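Local coordinates for Lmo0325 protein (Listeria monocytogenes EGD-e, PDB 4RYK) that probably binds DNA as a transcriptional regulator of the Rgg type, with a helix-turn-helix domain followed by an all-helical, TPR-like C-terminal domain, at residues T126-H129 with Y130-T133; Q217-I220 with N221-N224; A273-T276 with W277-L280. All coordinates share one frame; numbering follows the deposited sequence.

Contact 1 of 3, residues T126-H129 with Y130-T133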
loop_
_atom_site.group_PDB
_atom_site.type_symbol
_atom_site.label_atom_id
_atom_site.label_comp_id
_atom_site.label_asym_id
_atom_site.label_seq_id
_atom_site.Cartn_x
_atom_site.Cartn_y
_atom_site.Cartn_z
ATOM N N THR A 126 -31.193 -1.287 7.043
ATOM C CA THR A 126 -30.695 -0.892 8.360
ATOM C C THR A 126 -30.685 0.622 8.585
ATOM O O THR A 126 -31.161 1.087 9.627
ATOM C CB THR A 126 -29.294 -1.429 8.611
ATOM O OG1 THR A 126 -29.354 -2.835 8.427
ATOM C CG2 THR A 126 -28.838 -1.139 10.028
ATOM N N ILE A 127 -30.159 1.378 7.622
ATOM C CA ILE A 127 -30.081 2.833 7.761
ATOM C C ILE A 127 -31.480 3.467 7.830
ATOM O O ILE A 127 -31.749 4.269 8.698
ATOM C CB ILE A 127 -29.290 3.468 6.604
ATOM C CG1 ILE A 127 -27.819 3.041 6.698
ATOM C CG2 ILE A 127 -29.428 4.993 6.630
ATOM C CD1 ILE A 127 -26.987 3.400 5.488
ATOM N N ASN A 128 -32.372 3.108 6.915
ATOM C CA ASN A 128 -33.736 3.643 6.957
ATOM C C ASN A 128 -34.551 3.336 8.244
ATOM O O ASN A 128 -35.229 4.228 8.731
ATOM C CB ASN A 128 -34.507 3.229 5.696
ATOM C CG ASN A 128 -34.269 4.170 4.521
ATOM O OD1 ASN A 128 -33.809 5.306 4.674
ATOM N ND2 ASN A 128 -34.634 3.711 3.343
ATOM N N HIS A 129 -34.494 2.106 8.781
ATOM C CA HIS A 129 -35.035 1.772 10.134
ATOM C C HIS A 129 -34.447 2.703 11.191
ATOM O O HIS A 129 -35.203 3.286 11.971
ATOM C CB HIS A 129 -34.772 0.292 10.535
ATOM C CG HIS A 129 -35.224 -0.092 11.934
ATOM N ND1 HIS A 129 -36.530 0.044 12.374
ATOM C CD2 HIS A 129 -34.550 -0.672 12.963
ATOM C CE1 HIS A 129 -36.629 -0.398 13.620
ATOM N NE2 HIS A 129 -35.443 -0.842 13.999
ATOM N N TYR A 130 -33.119 2.849 11.222
ATOM C CA TYR A 130 -32.462 3.766 12.179
ATOM C C TYR A 130 -32.974 5.204 12.067
ATOM O O TYR A 130 -33.149 5.852 13.097
ATOM C CB TYR A 130 -30.942 3.761 12.016
ATOM C CG TYR A 130 -30.225 4.866 12.770
ATOM C CD1 TYR A 130 -29.932 6.094 12.150
ATOM C CD2 TYR A 130 -29.846 4.693 14.096
ATOM C CE1 TYR A 130 -29.273 7.120 12.840
ATOM C CE2 TYR A 130 -29.180 5.709 14.791
ATOM C CZ TYR A 130 -28.889 6.926 14.166
ATOM O OH TYR A 130 -28.226 7.930 14.871
ATOM N N LEU A 131 -33.219 5.680 10.837
ATOM C CA LEU A 131 -33.871 6.996 10.592
ATOM C C LEU A 131 -35.297 7.151 11.160
ATOM O O LEU A 131 -35.736 8.252 11.394
ATOM C CB LEU A 131 -33.925 7.296 9.099
ATOM C CG LEU A 131 -32.569 7.397 8.417
ATOM C CD1 LEU A 131 -32.774 7.808 6.959
ATOM C CD2 LEU A 131 -31.663 8.362 9.173
ATOM N N ARG A 132 -36.019 6.054 11.362
ATOM C CA ARG A 132 -37.365 6.080 11.961
ATOM C C ARG A 132 -37.421 5.688 13.453
ATOM O O ARG A 132 -38.412 5.984 14.107
ATOM C CB ARG A 132 -38.334 5.180 11.163
ATOM C CG ARG A 132 -39.022 5.896 10.000
ATOM C CD ARG A 132 -38.022 6.276 8.909
ATOM N NE ARG A 132 -38.622 6.887 7.713
ATOM C CZ ARG A 132 -38.050 6.932 6.501
ATOM N NH1 ARG A 132 -36.843 6.389 6.268
ATOM N NH2 ARG A 132 -38.705 7.523 5.508
ATOM N N THR A 133 -36.393 5.009 13.973
ATOM C CA THR A 133 -36.385 4.487 15.353
ATOM C C THR A 133 -35.030 4.862 15.963
ATOM O O THR A 133 -34.245 5.563 15.327
ATOM C CB THR A 133 -36.642 2.932 15.415
ATOM O OG1 THR A 133 -35.613 2.193 14.726
ATOM C CG2 THR A 133 -37.992 2.558 14.807
#
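Near the C-terminal end of helix 113-132, in the Rgg-type C-terminal domain, Thr133 folds back onto His129. His129 O is the focus. Thr133 OG1 donates to it at 3.0 Å. Arg132 N reaches the same His129 O at 2.9 Å, an i to i+3 bond, as in a 3-10 turn. The two donors come from opposite faces of the carbonyl plane. The hydroxyl owes its place to chi1 of 62°, which sets OG1 between the backbone N and the carbonyl carbon. From there it also sits over one face of the His129 imidazole, off toward the rim, with OG1 3.0 Å from His129 CE1. The methyl CG2 of Thr133 lies 3.5 Å from the same His129 CE1. Residues Val135, Ser139 and Asn140 of the following loop also touch the His129 side chain.

Just before this, Leu131 N bonds to Ile127 O in regular helical fashion. Arg132 bends at chi2 and runs beside Asn128, pointing the same way. Its NH1 stays 3.6 Å from Asn128 OD1, with the amide and guanidinium planes nearly perpendicular, 87° apart. Leu131 CD1 approaches the same Asn128 OD1 at 3.5 Å. Ile127 packs on Val95 and Met98 of helix 95-108. The chemistry implies that one carbonyl oxygen, His129 O, is shared by a side-chain hydroxyl and a backbone N-H, with a weak third bond from Thr133 N.

Contact 2 of 3, residues Q217-I220 with N221-N224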
loop_
_atom_site.group_PDB
_atom_site.type_symbol
_atom_site.label_atom_id
_atom_site.label_comp_id
_atom_site.label_asym_id
_atom_site.label_seq_id
_atom_site.Cartn_x
_atom_site.Cartn_y
_atom_site.Cartn_z
ATOM N N GLN A 217 -18.728 -7.687 24.060
ATOM C CA GLN A 217 -19.480 -8.864 24.473
ATOM C C GLN A 217 -18.814 -9.674 25.572
ATOM O O GLN A 217 -19.261 -10.769 25.854
ATOM C CB GLN A 217 -19.644 -9.807 23.322
ATOM C CG GLN A 217 -20.433 -9.239 22.186
ATOM C CD GLN A 217 -20.483 -10.236 21.058
ATOM O OE1 GLN A 217 -20.299 -11.441 21.261
ATOM N NE2 GLN A 217 -20.694 -9.745 19.864
ATOM N N ASN A 218 -17.706 -9.197 26.129
ATOM C CA ASN A 218 -17.088 -9.885 27.231
ATOM C C ASN A 218 -16.647 -11.313 26.916
ATOM O O ASN A 218 -16.687 -12.184 27.792
ATOM C CB ASN A 218 -18.063 -9.920 28.407
ATOM C CG ASN A 218 -17.363 -10.101 29.712
ATOM O OD1 ASN A 218 -16.304 -9.544 29.922
ATOM N ND2 ASN A 218 -17.939 -10.897 30.587
ATOM N N LYS A 219 -16.225 -11.554 25.678
ATOM C CA LYS A 219 -15.641 -12.830 25.306
ATOM C C LYS A 219 -14.160 -12.622 25.266
ATOM O O LYS A 219 -13.583 -12.393 24.191
ATOM C CB LYS A 219 -16.152 -13.238 23.950
ATOM C CG LYS A 219 -17.660 -13.447 23.920
ATOM C CD LYS A 219 -18.032 -14.349 22.757
ATOM C CE LYS A 219 -19.465 -14.853 22.887
ATOM N NZ LYS A 219 -20.350 -13.930 22.130
ATOM N N ILE A 220 -13.551 -12.640 26.442
ATOM C CA ILE A 220 -12.176 -12.169 26.636
ATOM C C ILE A 220 -11.092 -13.140 26.123
ATOM O O ILE A 220 -10.061 -12.699 25.556
ATOM C CB ILE A 220 -11.964 -11.750 28.103
ATOM C CG1 ILE A 220 -12.945 -10.624 28.451
ATOM C CG2 ILE A 220 -10.546 -11.237 28.341
ATOM C CD1 ILE A 220 -12.908 -9.411 27.526
ATOM N N ASN A 221 -11.339 -14.439 26.255
ATOM C CA ASN A 221 -10.465 -15.443 25.623
ATOM C C ASN A 221 -10.347 -15.194 24.128
ATOM O O ASN A 221 -9.269 -15.174 23.586
ATOM C CB ASN A 221 -10.991 -16.858 25.823
ATOM C CG ASN A 221 -11.007 -17.263 27.276
ATOM O OD1 ASN A 221 -10.331 -16.645 28.110
ATOM N ND2 ASN A 221 -11.775 -18.306 27.603
ATOM N N TYR A 222 -11.487 -15.032 23.479
ATOM C CA TYR A 222 -11.512 -14.805 22.052
ATOM C C TYR A 222 -10.899 -13.446 21.687
ATOM O O TYR A 222 -10.213 -13.336 20.684
ATOM C CB TYR A 222 -12.945 -14.906 21.546
ATOM C CG TYR A 222 -13.537 -16.310 21.510
ATOM C CD1 TYR A 222 -12.772 -17.447 21.790
ATOM C CD2 TYR A 222 -14.864 -16.493 21.139
ATOM C CE1 TYR A 222 -13.336 -18.711 21.732
ATOM C CE2 TYR A 222 -15.432 -17.748 21.073
ATOM C CZ TYR A 222 -14.666 -18.857 21.364
ATOM O OH TYR A 222 -15.252 -20.122 21.293
ATOM N N ALA A 223 -11.173 -12.432 22.498
ATOM C CA ALA A 223 -10.650 -11.108 22.254
ATOM C C ALA A 223 -9.139 -11.168 22.276
ATOM O O ALA A 223 -8.500 -10.586 21.429
ATOM C CB ALA A 223 -11.145 -10.111 23.283
ATOM N N ASN A 224 -8.582 -11.895 23.222
ATOM C CA ASN A 224 -7.141 -12.109 23.280
ATOM C C ASN A 224 -6.642 -12.802 22.052
ATOM O O ASN A 224 -5.609 -12.431 21.515
ATOM C CB ASN A 224 -6.735 -12.903 24.538
ATOM C CG ASN A 224 -6.523 -11.990 25.740
ATOM O OD1 ASN A 224 -5.714 -11.083 25.675
ATOM N ND2 ASN A 224 -7.285 -12.178 26.804
#
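Ala223 N bonds to Lys219 O at 2.9 Å, in the carbonyl plane, and so starts a new helix. The bond lies just after the short connection between helix 197-216 and helix 220-235 of the C-terminal domain. A Schellman motif ends the first helix, with Asn218 at positive phi as its C-prime residue. Lys219 then takes the N-cap position of the second. Asn224 N follows onto Ile220 O, also at 2.9 Å.

The Lys219 chain leaves the backbone toward Gln217, and on the way its CD passes Tyr222 CD2 at 4.2 Å, obliquely to the ring. Within segment 217-220, Lys219 NZ donates to Gln217 OE1 at 2.6 Å and meets that oxygen nearly head-on, with a C=O...N angle of 166°. Glu176 is a second, weak and more distant charge partner of this ammonium. Tyr222 packs on Leu214 and on Ile180 of helix 176-193, while Ala223 is buried against Leu214, Ile215 and Ile256.

Ile220 and Asn224 meet one turn apart, and their side chains cross at a slant. Asn224 ND2 lies 3.1 Å from Ile220 O and is hydrogen-bonded to Glu260. Ile220 CG2, placed anti to the backbone N, lies 3.7 Å from Asn224 ND2.

Contact 3 of 3, residues A273-T276 with W277-L280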
loop_
_atom_site.group_PDB
_atom_site.type_symbol
_atom_site.label_atom_id
_atom_site.label_comp_id
_atom_site.label_asym_id
_atom_site.label_seq_id
_atom_site.Cartn_x
_atom_site.Cartn_y
_atom_site.Cartn_z
ATOM N N ALA A 273 -2.455 5.452 23.880
ATOM C CA ALA A 273 -2.793 5.281 22.490
ATOM C C ALA A 273 -3.592 6.494 21.965
ATOM O O ALA A 273 -3.304 7.012 20.892
ATOM C CB ALA A 273 -3.563 4.006 22.280
ATOM N N ILE A 274 -4.576 6.937 22.728
ATOM C CA ILE A 274 -5.346 8.119 22.371
ATOM C C ILE A 274 -4.466 9.365 22.197
ATOM O O ILE A 274 -4.618 10.111 21.229
ATOM C CB ILE A 274 -6.421 8.337 23.438
ATOM C CG1 ILE A 274 -7.504 7.288 23.247
ATOM C CG2 ILE A 274 -7.018 9.754 23.413
ATOM C CD1 ILE A 274 -8.393 7.125 24.459
ATOM N N GLN A 275 -3.558 9.586 23.131
ATOM C CA GLN A 275 -2.619 10.704 23.032
ATOM C C GLN A 275 -1.729 10.586 21.814
ATOM O O GLN A 275 -1.346 11.585 21.222
ATOM C CB GLN A 275 -1.767 10.741 24.302
ATOM C CG GLN A 275 -0.772 11.881 24.457
ATOM C CD GLN A 275 -1.349 13.285 24.328
ATOM O OE1 GLN A 275 -2.500 13.562 24.725
ATOM N NE2 GLN A 275 -0.524 14.204 23.764
ATOM N N THR A 276 -1.379 9.353 21.453
ATOM C CA THR A 276 -0.538 9.110 20.315
ATOM C C THR A 276 -1.278 9.453 19.054
ATOM O O THR A 276 -0.721 10.090 18.167
ATOM C CB THR A 276 -0.025 7.667 20.264
ATOM O OG1 THR A 276 0.816 7.417 21.398
ATOM C CG2 THR A 276 0.814 7.475 19.030
ATOM N N TRP A 277 -2.540 9.049 18.948
ATOM C CA TRP A 277 -3.314 9.467 17.787
ATOM C C TRP A 277 -3.367 11.010 17.688
ATOM O O TRP A 277 -3.314 11.573 16.572
ATOM C CB TRP A 277 -4.736 8.915 17.814
ATOM C CG TRP A 277 -4.844 7.490 17.347
ATOM C CD1 TRP A 277 -4.373 6.983 16.187
ATOM C CD2 TRP A 277 -5.498 6.427 18.011
ATOM N NE1 TRP A 277 -4.673 5.671 16.087
ATOM C CE2 TRP A 277 -5.351 5.296 17.218
ATOM C CE3 TRP A 277 -6.147 6.306 19.242
ATOM C CZ2 TRP A 277 -5.873 4.064 17.572
ATOM C CZ3 TRP A 277 -6.631 5.089 19.611
ATOM C CH2 TRP A 277 -6.505 3.978 18.767
ATOM N N LYS A 278 -3.463 11.688 18.828
ATOM C CA LYS A 278 -3.470 13.155 18.815
ATOM C C LYS A 278 -2.166 13.702 18.338
ATOM O O LYS A 278 -2.162 14.602 17.512
ATOM C CB LYS A 278 -3.749 13.777 20.170
ATOM C CG LYS A 278 -5.191 13.601 20.553
ATOM C CD LYS A 278 -5.488 14.153 21.926
ATOM C CE LYS A 278 -6.903 13.790 22.322
ATOM N NZ LYS A 278 -7.213 14.285 23.686
ATOM N N GLU A 279 -1.080 13.143 18.845
ATOM C CA GLU A 279 0.242 13.675 18.526
ATOM C C GLU A 279 0.591 13.476 17.062
ATOM O O GLU A 279 1.393 14.220 16.515
ATOM C CB GLU A 279 1.260 12.998 19.385
ATOM C CG GLU A 279 1.159 13.427 20.824
ATOM C CD GLU A 279 2.087 12.633 21.712
ATOM O OE1 GLU A 279 2.635 11.625 21.224
ATOM O OE2 GLU A 279 2.272 13.014 22.876
ATOM N N LEU A 280 -0.027 12.461 16.449
ATOM C CA LEU A 280 0.196 12.153 15.044
ATOM C C LEU A 280 -0.898 12.710 14.142
ATOM O O LEU A 280 -0.962 12.324 12.993
ATOM C CB LEU A 280 0.351 10.637 14.786
ATOM C CG LEU A 280 1.461 9.923 15.574
ATOM C CD1 LEU A 280 1.477 8.451 15.238
ATOM C CD2 LEU A 280 2.830 10.497 15.277
#
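Trp277 and Thr276 have the most surface buried here, followed by Gln275. The indole of Trp277 lies back along the preceding turn, its CG anti to the carbonyl carbon. Its six-membered ring reaches Ala273 and Ile274. CE3 of Trp277 is 3.4 Å from Ala273 O, and CZ3 of Trp277 is 4.2 Å from Ala273 CB. Ile274 CG1 touches the same ring corner. The backbone N of Trp277 bonds to Ala273 O at 2.9 Å. Further out, the indole stacks on Tyr289 and meets Phe244 with the ring planes at about 45°.

Thr276 bonds back to Arg272 O through OG1, while its methyl CG2 runs beside Leu280, 4.0 Å from Leu280 CD1. Leu280 N closes the turn on Thr276 O.

This is the C-terminal end of helix 263-279, in the TPR-like helical domain, packed between helices 243-259 and 283-300. It also forms part of the dimer interface: Thr276 meets Thr276 of the second subunit, Leu280 packs on Ile247 of that subunit, and OE1 of Glu279 makes a salt bridge to Arg272 of that subunit.

Gln275, partly exposed, bends at chi2, which brings its amide across to Glu279. NE2 of Gln275 donates to Glu279 OE2 at 3.2 Å, with a nearly straight N-H...O angle of 170°. The amide and carboxylate planes are 82° apart. OE2 is met on its anti side and well out of the carboxylate plane, while it lies in the amide plane of Gln275.

How the contacts relate
All three contacts are single helix turns or helix ends within the Rgg-type C-terminal domain, and they follow one another along the chain. None touches another. Contacts 1 and 2 lie 30 Å apart between centres, with nearest atoms about 15 Å apart. Contact 3 is 25 Å from contact 2 and 34 Å from contact 1, centre to centre. Contact 1 lies near the C-terminal end of its helix, contact 2 follows a short connection between two helices, and contact 3 is the only one that reaches the second subunit. A bound glycan sits at residues 30-34, within the helix-turn-helix region, so none of the three contacts forms part of its pocket.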